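Local structure of PrgZ (Enterococcus faecalis, 4FAJ) at residues Phe373-Val387 with Trp511-Met525. The protein binds a peptide pheromone outside the cell as a membrane-anchored substrate-binding protein of the oligopeptide-binding (OppA-like) family, probably serving peptide uptake. Sequence-based numbering, arbitrary orientation.
Sequences FNPVNKKDFANEKLV and WQELKKAEKLLINDM
Residues 373-387, part of the irregular loop between strand 361-362 and helix 391-402, run along helix 510-524, coming nearest at N374-W511, F381-K515 and L386-I522, with 7.4 to 7.6 Å between CA atoms. This loop of the periplasmic-binding-protein fold is shaped by three Asx turns, at N374, N377 and D380, and the helix ends in a Schellman motif with M525 as C-prime residue. W511 is sandwiched: CA of N374 sits over one face of its six-membered ring, and F381 meets the other edge-on, the planes at 87° in a T-shaped pair. At the indole edge, water 1 accepts from NE1 and donates to the carbonyl of D380.

F381 carries its ring anti to the backbone N (chi1 -177°), which sets its edge against W511 and one face under K515; V367 and P476 also touch it. The K515 chain bends at chi2, and its CD lies over the ring, 3.6 Å from CZ of F381. Beyond it the ammonium makes an off-centre cation-pi contact, hydrogen-bonds to O of F381 and to water 2, and forms a salt bridge with E518 OE1. E518 is steadied in turn by the backbone N of V367 through its other oxygen. Farther along, CD1 of L386 packs against CD1 of I522 at 3.6 Å, while V387 CG1 reaches I522 CG2. Both partly exposed, K519 and E384 pair in a salt bridge, NZ meeting the syn lone pair of OE2 at 3.1 Å.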
ATOM      1  N   PHE A 373       3.908 -17.201  -5.658  1.00 20.19           N
ATOM      2  CA  PHE A 373       3.925 -18.543  -6.244  1.00 21.42           C
ATOM      3  C   PHE A 373       4.427 -19.573  -5.226  1.00 22.66           C
ATOM      4  O   PHE A 373       5.332 -19.299  -4.432  1.00 22.11           O
ATOM      5  CB  PHE A 373       4.804 -18.574  -7.496  1.00 21.66           C
ATOM      6  CG  PHE A 373       4.350 -17.633  -8.575  1.00 21.70           C
ATOM      7  CD1 PHE A 373       3.450 -18.050  -9.543  1.00 21.85           C
ATOM      8  CD2 PHE A 373       4.825 -16.326  -8.621  1.00 22.07           C
ATOM      9  CE1 PHE A 373       3.015 -17.180 -10.541  1.00 23.04           C
ATOM     10  CE2 PHE A 373       4.399 -15.450  -9.615  1.00 22.36           C
ATOM     11  CZ  PHE A 373       3.492 -15.885 -10.580  1.00 21.95           C
ATOM     12  N   ASN A 374       3.821 -20.751  -5.250  1.00 24.22           N
ATOM     13  CA  ASN A 374       4.157 -21.816  -4.316  1.00 25.66           C
ATOM     14  C   ASN A 374       5.593 -22.282  -4.581  1.00 26.87           C
ATOM     15  O   ASN A 374       5.943 -22.573  -5.722  1.00 27.15           O
ATOM     16  CB  ASN A 374       3.181 -22.977  -4.523  1.00 26.41           C
ATOM     17  CG  ASN A 374       3.222 -24.010  -3.409  1.00 26.81           C
ATOM     18  OD1 ASN A 374       4.269 -24.310  -2.840  1.00 29.77           O
ATOM     19  ND2 ASN A 374       2.062 -24.575  -3.107  1.00 29.13           N
ATOM     20  N   PRO A 375       6.441 -22.325  -3.538  1.00 28.29           N
ATOM     21  CA  PRO A 375       7.807 -22.829  -3.724  1.00 29.53           C
ATOM     22  C   PRO A 375       7.864 -24.258  -4.253  1.00 30.66           C
ATOM     23  O   PRO A 375       8.690 -24.565  -5.112  1.00 31.64           O
ATOM     24  CB  PRO A 375       8.390 -22.771  -2.308  1.00 29.50           C
ATOM     25  CG  PRO A 375       7.653 -21.702  -1.653  1.00 28.89           C
ATOM     26  CD  PRO A 375       6.240 -21.832  -2.166  1.00 28.18           C
ATOM     27  N   VAL A 376       6.976 -25.118  -3.757  1.00 31.18           N
ATOM     28  CA  VAL A 376       6.999 -26.531  -4.134  1.00 31.51           C
ATOM     29  C   VAL A 376       6.569 -26.746  -5.590  1.00 31.24           C
ATOM     30  O   VAL A 376       7.309 -27.363  -6.351  1.00 31.69           O
ATOM     31  CB  VAL A 376       6.148 -27.397  -3.160  1.00 31.75           C
ATOM     32  CG1 VAL A 376       6.176 -28.862  -3.562  1.00 33.47           C
ATOM     33  CG2 VAL A 376       6.664 -27.232  -1.731  1.00 32.20           C
ATOM     34  N   ASN A 377       5.398 -26.238  -5.984  1.00 30.02           N
ATOM     35  CA  ASN A 377       4.850 -26.530  -7.323  1.00 29.80           C
ATOM     36  C   ASN A 377       4.772 -25.332  -8.287  1.00 28.91           C
ATOM     37  O   ASN A 377       4.306 -25.470  -9.416  1.00 28.66           O
ATOM     38  CB  ASN A 377       3.478 -27.229  -7.202  1.00 30.10           C
ATOM     39  CG  ASN A 377       2.411 -26.340  -6.565  1.00 29.69           C
ATOM     40  OD1 ASN A 377       2.446 -25.120  -6.694  1.00 30.07           O
ATOM     41  ND2 ASN A 377       1.467 -26.953  -5.878  1.00 29.32           N
ATOM     42  N   LYS A 378       5.221 -24.162  -7.830  1.00 27.99           N
ATOM     43  CA  LYS A 378       5.294 -22.954  -8.665  1.00 27.26           C
ATOM     44  C   LYS A 378       3.936 -22.360  -9.076  1.00 25.78           C
ATOM     45  O   LYS A 378       3.895 -21.446  -9.894  1.00 25.98           O
ATOM     46  CB  LYS A 378       6.165 -23.200  -9.910  1.00 28.10           C
ATOM     47  CG  LYS A 378       7.518 -23.864  -9.630  1.00 30.71           C
ATOM     48  CD  LYS A 378       8.312 -23.112  -8.565  1.00 33.42           C
ATOM     49  CE  LYS A 378       9.707 -23.711  -8.360  1.00 35.82           C
ATOM     50  NZ  LYS A 378       9.659 -25.116  -7.841  1.00 38.28           N
ATOM     51  N   LYS A 379       2.841 -22.844  -8.490  1.00 24.20           N
ATOM     52  CA  LYS A 379       1.504 -22.357  -8.846  1.00 22.98           C
ATOM     53  C   LYS A 379       1.236 -20.987  -8.202  1.00 20.41           C
ATOM     54  O   LYS A 379       1.597 -20.758  -7.054  1.00 19.01           O
ATOM     55  CB  LYS A 379       0.416 -23.326  -8.377  1.00 23.55           C
ATOM     56  CG  LYS A 379       0.374 -24.684  -9.049  1.00 26.48           C
ATOM     57  CD  LYS A 379      -0.671 -25.556  -8.319  1.00 28.96           C
ATOM     58  CE  LYS A 379      -0.906 -26.892  -8.996  1.00 31.12           C
ATOM     59  NZ  LYS A 379      -2.242 -27.424  -8.630  1.00 31.92           N
ATOM     60  N   ASP A 380       0.602 -20.097  -8.961  1.00 18.64           N
ATOM     61  CA  ASP A 380       0.104 -18.814  -8.450  1.00 17.41           C
ATOM     62  C   ASP A 380      -0.861 -19.100  -7.299  1.00 16.28           C
ATOM     63  O   ASP A 380      -1.676 -20.011  -7.408  1.00 16.22           O
ATOM     64  CB  ASP A 380      -0.616 -18.061  -9.592  1.00 17.31           C
ATOM     65  CG  ASP A 380      -0.873 -16.597  -9.282  1.00 17.13           C
ATOM     66  OD1 ASP A 380      -1.146 -16.240  -8.116  1.00 16.00           O
ATOM     67  OD2 ASP A 380      -0.849 -15.787 -10.230  1.00 16.94           O
ATOM     68  N   PHE A 381      -0.766 -18.341  -6.205  1.00 15.10           N
ATOM     69  CA  PHE A 381      -1.708 -18.469  -5.068  1.00 15.11           C
ATOM     70  C   PHE A 381      -3.143 -18.163  -5.501  1.00 15.15           C
ATOM     71  O   PHE A 381      -4.120 -18.779  -5.028  1.00 14.85           O
ATOM     72  CB  PHE A 381      -1.312 -17.508  -3.940  1.00 14.35           C
ATOM     73  CG  PHE A 381      -2.170 -17.618  -2.702  1.00 14.28           C
ATOM     74  CD1 PHE A 381      -1.876 -18.542  -1.714  1.00 13.84           C
ATOM     75  CD2 PHE A 381      -3.247 -16.764  -2.501  1.00 13.70           C
ATOM     76  CE1 PHE A 381      -2.647 -18.626  -0.557  1.00 12.70           C
ATOM     77  CE2 PHE A 381      -4.037 -16.878  -1.357  1.00 14.22           C
ATOM     78  CZ  PHE A 381      -3.722 -17.814  -0.389  1.00 12.19           C
ATOM     79  N   ALA A 382      -3.267 -17.180  -6.385  1.00 15.37           N
ATOM     80  CA  ALA A 382      -4.569 -16.741  -6.874  1.00 15.71           C
ATOM     81  C   ALA A 382      -4.969 -17.581  -8.098  1.00 16.47           C
ATOM     82  O   ALA A 382      -5.019 -17.082  -9.214  1.00 17.48           O
ATOM     83  CB  ALA A 382      -4.501 -15.248  -7.208  1.00 14.86           C
ATOM     84  N   ASN A 383      -5.246 -18.864  -7.889  1.00 17.68           N
ATOM     85  CA  ASN A 383      -5.532 -19.767  -9.009  1.00 18.47           C
ATOM     86  C   ASN A 383      -6.951 -20.327  -9.036  1.00 18.46           C
ATOM     87  O   ASN A 383      -7.226 -21.309  -9.739  1.00 18.53           O
ATOM     88  CB  ASN A 383      -4.508 -20.899  -9.053  1.00 19.61           C
ATOM     89  CG  ASN A 383      -4.545 -21.782  -7.832  1.00 21.27           C
ATOM     90  OD1 ASN A 383      -5.166 -21.464  -6.819  1.00 24.28           O
ATOM     91  ND2 ASN A 383      -3.846 -22.902  -7.915  1.00 28.16           N
ATOM     92  N   GLU A 384      -7.844 -19.696  -8.272  1.00 17.46           N
ATOM     93  CA  GLU A 384      -9.249 -20.091  -8.217  1.00 17.58           C
ATOM     94  C   GLU A 384     -10.130 -18.879  -8.457  1.00 17.09           C
ATOM     95  O   GLU A 384      -9.850 -17.794  -7.945  1.00 17.38           O
ATOM     96  CB  GLU A 384      -9.584 -20.683  -6.846  1.00 17.77           C
ATOM     97  CG  GLU A 384      -9.020 -22.053  -6.602  1.00 18.75           C
ATOM     98  CD  GLU A 384      -9.423 -22.612  -5.253  1.00 19.85           C
ATOM     99  OE1 GLU A 384     -10.635 -22.668  -4.968  1.00 19.24           O
ATOM    100  OE2 GLU A 384      -8.530 -23.012  -4.478  1.00 22.37           O
ATOM    101  N   LYS A 385     -11.193 -19.057  -9.240  1.00 16.71           N
ATOM    102  CA  LYS A 385     -12.141 -17.995  -9.491  1.00 16.92           C
ATOM    103  C   LYS A 385     -13.177 -17.996  -8.353  1.00 16.81           C
ATOM    104  O   LYS A 385     -14.230 -18.635  -8.449  1.00 17.27           O
ATOM    105  CB  LYS A 385     -12.806 -18.189 -10.858  1.00 17.84           C
ATOM    106  CG  LYS A 385     -13.468 -16.933 -11.397  1.00 20.18           C
ATOM    107  CD  LYS A 385     -14.113 -17.212 -12.738  1.00 25.47           C
ATOM    108  CE  LYS A 385     -14.266 -15.955 -13.571  1.00 28.87           C
ATOM    109  NZ  LYS A 385     -14.683 -16.303 -14.966  1.00 32.80           N
ATOM    110  N   LEU A 386     -12.870 -17.265  -7.287  1.00 15.67           N
ATOM    111  CA  LEU A 386     -13.653 -17.312  -6.038  1.00 15.89           C
ATOM    112  C   LEU A 386     -14.802 -16.302  -5.981  1.00 16.18           C
ATOM    113  O   LEU A 386     -15.692 -16.431  -5.139  1.00 16.39           O
ATOM    114  CB  LEU A 386     -12.728 -17.118  -4.835  1.00 15.64           C
ATOM    115  CG  LEU A 386     -11.667 -18.197  -4.570  1.00 15.33           C
ATOM    116  CD1 LEU A 386     -10.774 -17.755  -3.420  1.00 17.44           C
ATOM    117  CD2 LEU A 386     -12.290 -19.568  -4.273  1.00 16.53           C
ATOM    118  N   VAL A 387     -14.757 -15.288  -6.846  1.00 17.00           N
ATOM    119  CA  VAL A 387     -15.843 -14.333  -6.990  1.00 17.68           C
ATOM    120  C   VAL A 387     -16.156 -14.180  -8.466  1.00 19.24           C
ATOM    121  O   VAL A 387     -15.253 -14.264  -9.305  1.00 19.09           O
ATOM    122  CB  VAL A 387     -15.507 -12.948  -6.371  1.00 17.34           C
ATOM    123  CG1 VAL A 387     -15.337 -13.064  -4.858  1.00 16.72           C
ATOM    124  CG2 VAL A 387     -14.258 -12.332  -6.999  1.00 17.07           C
ATOM    125  N   TRP A 511       0.555 -22.713   2.979  1.00 20.85           N
ATOM    126  CA  TRP A 511      -0.036 -22.248   1.723  1.00 20.58           C
ATOM    127  C   TRP A 511      -1.501 -22.629   1.619  1.00 20.03           C
ATOM    128  O   TRP A 511      -2.353 -21.810   1.269  1.00 18.94           O
ATOM    129  CB  TRP A 511       0.720 -22.873   0.550  1.00 21.02           C
ATOM    130  CG  TRP A 511       0.563 -22.202  -0.779  1.00 22.99           C
ATOM    131  CD1 TRP A 511      -0.173 -22.643  -1.847  1.00 25.90           C
ATOM    132  CD2 TRP A 511       1.229 -21.017  -1.216  1.00 24.72           C
ATOM    133  NE1 TRP A 511      -0.025 -21.785  -2.914  1.00 25.87           N
ATOM    134  CE2 TRP A 511       0.836 -20.782  -2.552  1.00 24.76           C
ATOM    135  CE3 TRP A 511       2.108 -20.113  -0.600  1.00 23.93           C
ATOM    136  CZ2 TRP A 511       1.293 -19.685  -3.280  1.00 24.89           C
ATOM    137  CZ3 TRP A 511       2.561 -19.030  -1.330  1.00 24.53           C
ATOM    138  CH2 TRP A 511       2.158 -18.828  -2.655  1.00 23.94           C
ATOM    139  N   GLN A 512      -1.786 -23.877   1.958  1.00 19.56           N
ATOM    140  CA  GLN A 512      -3.125 -24.405   1.864  1.00 19.72           C
ATOM    141  C   GLN A 512      -4.013 -23.766   2.933  1.00 18.48           C
ATOM    142  O   GLN A 512      -5.190 -23.495   2.688  1.00 17.91           O
ATOM    143  CB  GLN A 512      -3.116 -25.933   2.004  1.00 20.91           C
ATOM    144  CG  GLN A 512      -2.547 -26.686   0.781  1.00 24.03           C
ATOM    145  CD  GLN A 512      -1.037 -26.504   0.586  1.00 27.46           C
ATOM    146  OE1 GLN A 512      -0.283 -26.292   1.548  1.00 27.07           O
ATOM    147  NE2 GLN A 512      -0.592 -26.568  -0.679  1.00 29.34           N
ATOM    148  N   GLU A 513      -3.442 -23.517   4.108  1.00 17.58           N
ATOM    149  CA  GLU A 513      -4.213 -22.937   5.206  1.00 17.67           C
ATOM    150  C   GLU A 513      -4.564 -21.485   4.939  1.00 16.41           C
ATOM    151  O   GLU A 513      -5.680 -21.058   5.240  1.00 16.40           O
ATOM    152  CB  GLU A 513      -3.485 -23.090   6.544  1.00 17.87           C
ATOM    153  CG  GLU A 513      -3.292 -24.542   6.959  1.00 20.07           C
ATOM    154  CD  GLU A 513      -4.598 -25.290   7.114  1.00 23.38           C
ATOM    155  OE1 GLU A 513      -5.340 -24.992   8.073  1.00 23.78           O
ATOM    156  OE2 GLU A 513      -4.878 -26.182   6.279  1.00 26.53           O
ATOM    157  N   LEU A 514      -3.628 -20.731   4.370  1.00 15.04           N
ATOM    158  CA  LEU A 514      -3.909 -19.357   3.963  1.00 14.47           C
ATOM    159  C   LEU A 514      -4.972 -19.297   2.868  1.00 13.89           C
ATOM    160  O   LEU A 514      -5.781 -18.380   2.853  1.00 12.69           O
ATOM    161  CB  LEU A 514      -2.644 -18.640   3.486  1.00 14.50           C
ATOM    162  CG  LEU A 514      -1.556 -18.383   4.534  1.00 15.14           C
ATOM    163  CD1 LEU A 514      -0.408 -17.560   3.911  1.00 16.57           C
ATOM    164  CD2 LEU A 514      -2.108 -17.699   5.778  1.00 16.28           C
ATOM    165  N   LYS A 515      -4.991 -20.274   1.965  1.00 13.51           N
ATOM    166  CA  LYS A 515      -6.042 -20.315   0.940  1.00 13.81           C
ATOM    167  C   LYS A 515      -7.401 -20.604   1.572  1.00 14.05           C
ATOM    168  O   LYS A 515      -8.427 -20.061   1.141  1.00 13.77           O
ATOM    169  CB  LYS A 515      -5.722 -21.331  -0.161  1.00 14.07           C
ATOM    170  CG  LYS A 515      -6.557 -21.156  -1.436  1.00 14.81           C
ATOM    171  CD  LYS A 515      -6.227 -19.829  -2.116  1.00 13.38           C
ATOM    172  CE  LYS A 515      -6.893 -19.632  -3.438  1.00 14.25           C
ATOM    173  NZ  LYS A 515      -6.632 -18.255  -3.937  1.00 13.18           N
ATOM    174  N   LYS A 516      -7.409 -21.444   2.605  1.00 14.64           N
ATOM    175  CA  LYS A 516      -8.636 -21.698   3.352  1.00 14.96           C
ATOM    176  C   LYS A 516      -9.129 -20.402   3.989  1.00 13.94           C
ATOM    177  O   LYS A 516     -10.330 -20.141   4.004  1.00 14.03           O
ATOM    178  CB  LYS A 516      -8.435 -22.755   4.435  1.00 15.70           C
ATOM    179  CG  LYS A 516      -8.371 -24.181   3.941  1.00 18.31           C
ATOM    180  CD  LYS A 516      -8.038 -25.135   5.108  1.00 21.81           C
ATOM    181  CE  LYS A 516      -7.903 -26.578   4.624  1.00 23.74           C
ATOM    182  NZ  LYS A 516      -7.376 -27.481   5.702  1.00 25.91           N
ATOM    183  N   ALA A 517      -8.205 -19.615   4.536  1.00 12.99           N
ATOM    184  CA  ALA A 517      -8.568 -18.340   5.161  1.00 12.68           C
ATOM    185  C   ALA A 517      -9.197 -17.417   4.123  1.00 12.64           C
ATOM    186  O   ALA A 517     -10.251 -16.850   4.365  1.00 12.32           O
ATOM    187  CB  ALA A 517      -7.370 -17.690   5.815  1.00 12.61           C
ATOM    188  N   GLU A 518      -8.575 -17.289   2.952  1.00 12.86           N
ATOM    189  CA  GLU A 518      -9.156 -16.448   1.888  1.00 13.19           C
ATOM    190  C   GLU A 518     -10.586 -16.890   1.570  1.00 13.56           C
ATOM    191  O   GLU A 518     -11.501 -16.054   1.492  1.00 13.24           O
ATOM    192  CB  GLU A 518      -8.288 -16.475   0.626  1.00 13.70           C
ATOM    193  CG  GLU A 518      -8.700 -15.458  -0.424  1.00 14.30           C
ATOM    194  CD  GLU A 518      -7.916 -15.555  -1.718  1.00 15.67           C
ATOM    195  OE1 GLU A 518      -7.275 -16.593  -1.958  1.00 15.21           O
ATOM    196  OE2 GLU A 518      -7.975 -14.590  -2.520  1.00 15.68           O
ATOM    197  N   LYS A 519     -10.795 -18.200   1.451  1.00 13.90           N
ATOM    198  CA  LYS A 519     -12.120 -18.726   1.159  1.00 14.56           C
ATOM    199  C   LYS A 519     -13.132 -18.431   2.277  1.00 14.61           C
ATOM    200  O   LYS A 519     -14.273 -18.077   1.987  1.00 15.44           O
ATOM    201  CB  LYS A 519     -12.054 -20.229   0.860  1.00 15.23           C
ATOM    202  CG  LYS A 519     -11.315 -20.568  -0.424  1.00 16.70           C
ATOM    203  CD  LYS A 519     -11.204 -22.071  -0.618  1.00 18.32           C
ATOM    204  CE  LYS A 519     -10.241 -22.383  -1.739  1.00 19.79           C
ATOM    205  NZ  LYS A 519     -10.102 -23.840  -1.948  1.00 18.32           N
ATOM    206  N   LEU A 520     -12.722 -18.561   3.537  1.00 14.56           N
ATOM    207  CA  LEU A 520     -13.596 -18.217   4.660  1.00 15.21           C
ATOM    208  C   LEU A 520     -14.001 -16.719   4.602  1.00 14.36           C
ATOM    209  O   LEU A 520     -15.160 -16.366   4.802  1.00 14.33           O
ATOM    210  CB  LEU A 520     -12.899 -18.532   5.985  1.00 15.78           C
ATOM    211  CG  LEU A 520     -13.659 -18.311   7.287  1.00 18.11           C
ATOM    212  CD1 LEU A 520     -15.022 -18.984   7.252  1.00 20.85           C
ATOM    213  CD2 LEU A 520     -12.818 -18.820   8.476  1.00 19.77           C
ATOM    214  N   LEU A 521     -13.042 -15.851   4.320  1.00 13.44           N
ATOM    215  CA  LEU A 521     -13.327 -14.417   4.171  1.00 13.38           C
ATOM    216  C   LEU A 521     -14.344 -14.155   3.053  1.00 13.56           C
ATOM    217  O   LEU A 521     -15.274 -13.362   3.205  1.00 13.69           O
ATOM    218  CB  LEU A 521     -12.029 -13.663   3.902  1.00 12.66           C
ATOM    219  CG  LEU A 521     -12.083 -12.156   3.647  1.00 13.02           C
ATOM    220  CD1 LEU A 521     -12.807 -11.429   4.783  1.00 12.57           C
ATOM    221  CD2 LEU A 521     -10.656 -11.638   3.494  1.00 12.37           C
ATOM    222  N   ILE A 522     -14.186 -14.851   1.935  1.00 13.45           N
ATOM    223  CA  ILE A 522     -15.103 -14.695   0.797  1.00 13.67           C
ATOM    224  C   ILE A 522     -16.472 -15.321   1.090  1.00 14.10           C
ATOM    225  O   ILE A 522     -17.520 -14.742   0.750  1.00 13.38           O
ATOM    226  CB  ILE A 522     -14.476 -15.251  -0.504  1.00 13.76           C
ATOM    227  CG1 ILE A 522     -13.385 -14.287  -0.969  1.00 15.56           C
ATOM    228  CG2 ILE A 522     -15.543 -15.444  -1.589  1.00 12.75           C
ATOM    229  CD1 ILE A 522     -12.410 -14.860  -1.919  1.00 17.44           C
ATOM    230  N   ASN A 523     -16.471 -16.463   1.774  1.00 14.36           N
ATOM    231  CA  ASN A 523     -17.721 -17.119   2.146  1.00 15.33           C
ATOM    232  C   ASN A 523     -18.537 -16.305   3.151  1.00 16.04           C
ATOM    233  O   ASN A 523     -19.761 -16.346   3.124  1.00 15.03           O
ATOM    234  CB  ASN A 523     -17.447 -18.519   2.697  1.00 15.64           C
ATOM    235  CG  ASN A 523     -16.933 -19.465   1.628  1.00 16.65           C
ATOM    236  OD1 ASN A 523     -16.943 -19.136   0.435  1.00 18.29           O
ATOM    237  ND2 ASN A 523     -16.512 -20.645   2.037  1.00 16.46           N
ATOM    238  N   ASP A 524     -17.849 -15.579   4.030  1.00 15.56           N
ATOM    239  CA  ASP A 524     -18.497 -14.634   4.957  1.00 16.44           C
ATOM    240  C   ASP A 524     -18.852 -13.326   4.242  1.00 16.39           C
ATOM    241  O   ASP A 524     -19.623 -12.524   4.764  1.00 17.05           O
ATOM    242  CB  ASP A 524     -17.558 -14.275   6.122  1.00 16.23           C
ATOM    243  CG  ASP A 524     -17.432 -15.372   7.176  1.00 18.92           C
ATOM    244  OD1 ASP A 524     -18.227 -16.332   7.177  1.00 19.58           O
ATOM    245  OD2 ASP A 524     -16.513 -15.254   8.035  1.00 19.24           O
ATOM    246  N   MET A 525     -18.273 -13.142   3.053  1.00 16.43           N
ATOM    247  CA  MET A 525     -18.163 -11.871   2.310  1.00 17.04           C
ATOM    248  C   MET A 525     -17.848 -10.669   3.195  1.00 16.25           C
ATOM    249  O   MET A 525     -18.618  -9.706   3.268  1.00 16.37           O
ATOM    250  CB  MET A 525     -19.386 -11.598   1.423  1.00 18.00           C
ATOM    251  CG  MET A 525     -19.146 -10.518   0.346  1.00 19.15           C
ATOM    252  SD  MET A 525     -17.716 -10.740  -0.734  1.00 25.01           S
ATOM    253  CE  MET A 525     -18.000 -12.360  -1.401  1.00 22.95           C
TER
HETATM  254  O   HOH W   1      -1.508 -22.117  -5.377  1.00 25.80           O
HETATM  255  O   HOH W   2      -7.885 -17.249  -6.315  1.00 11.01           O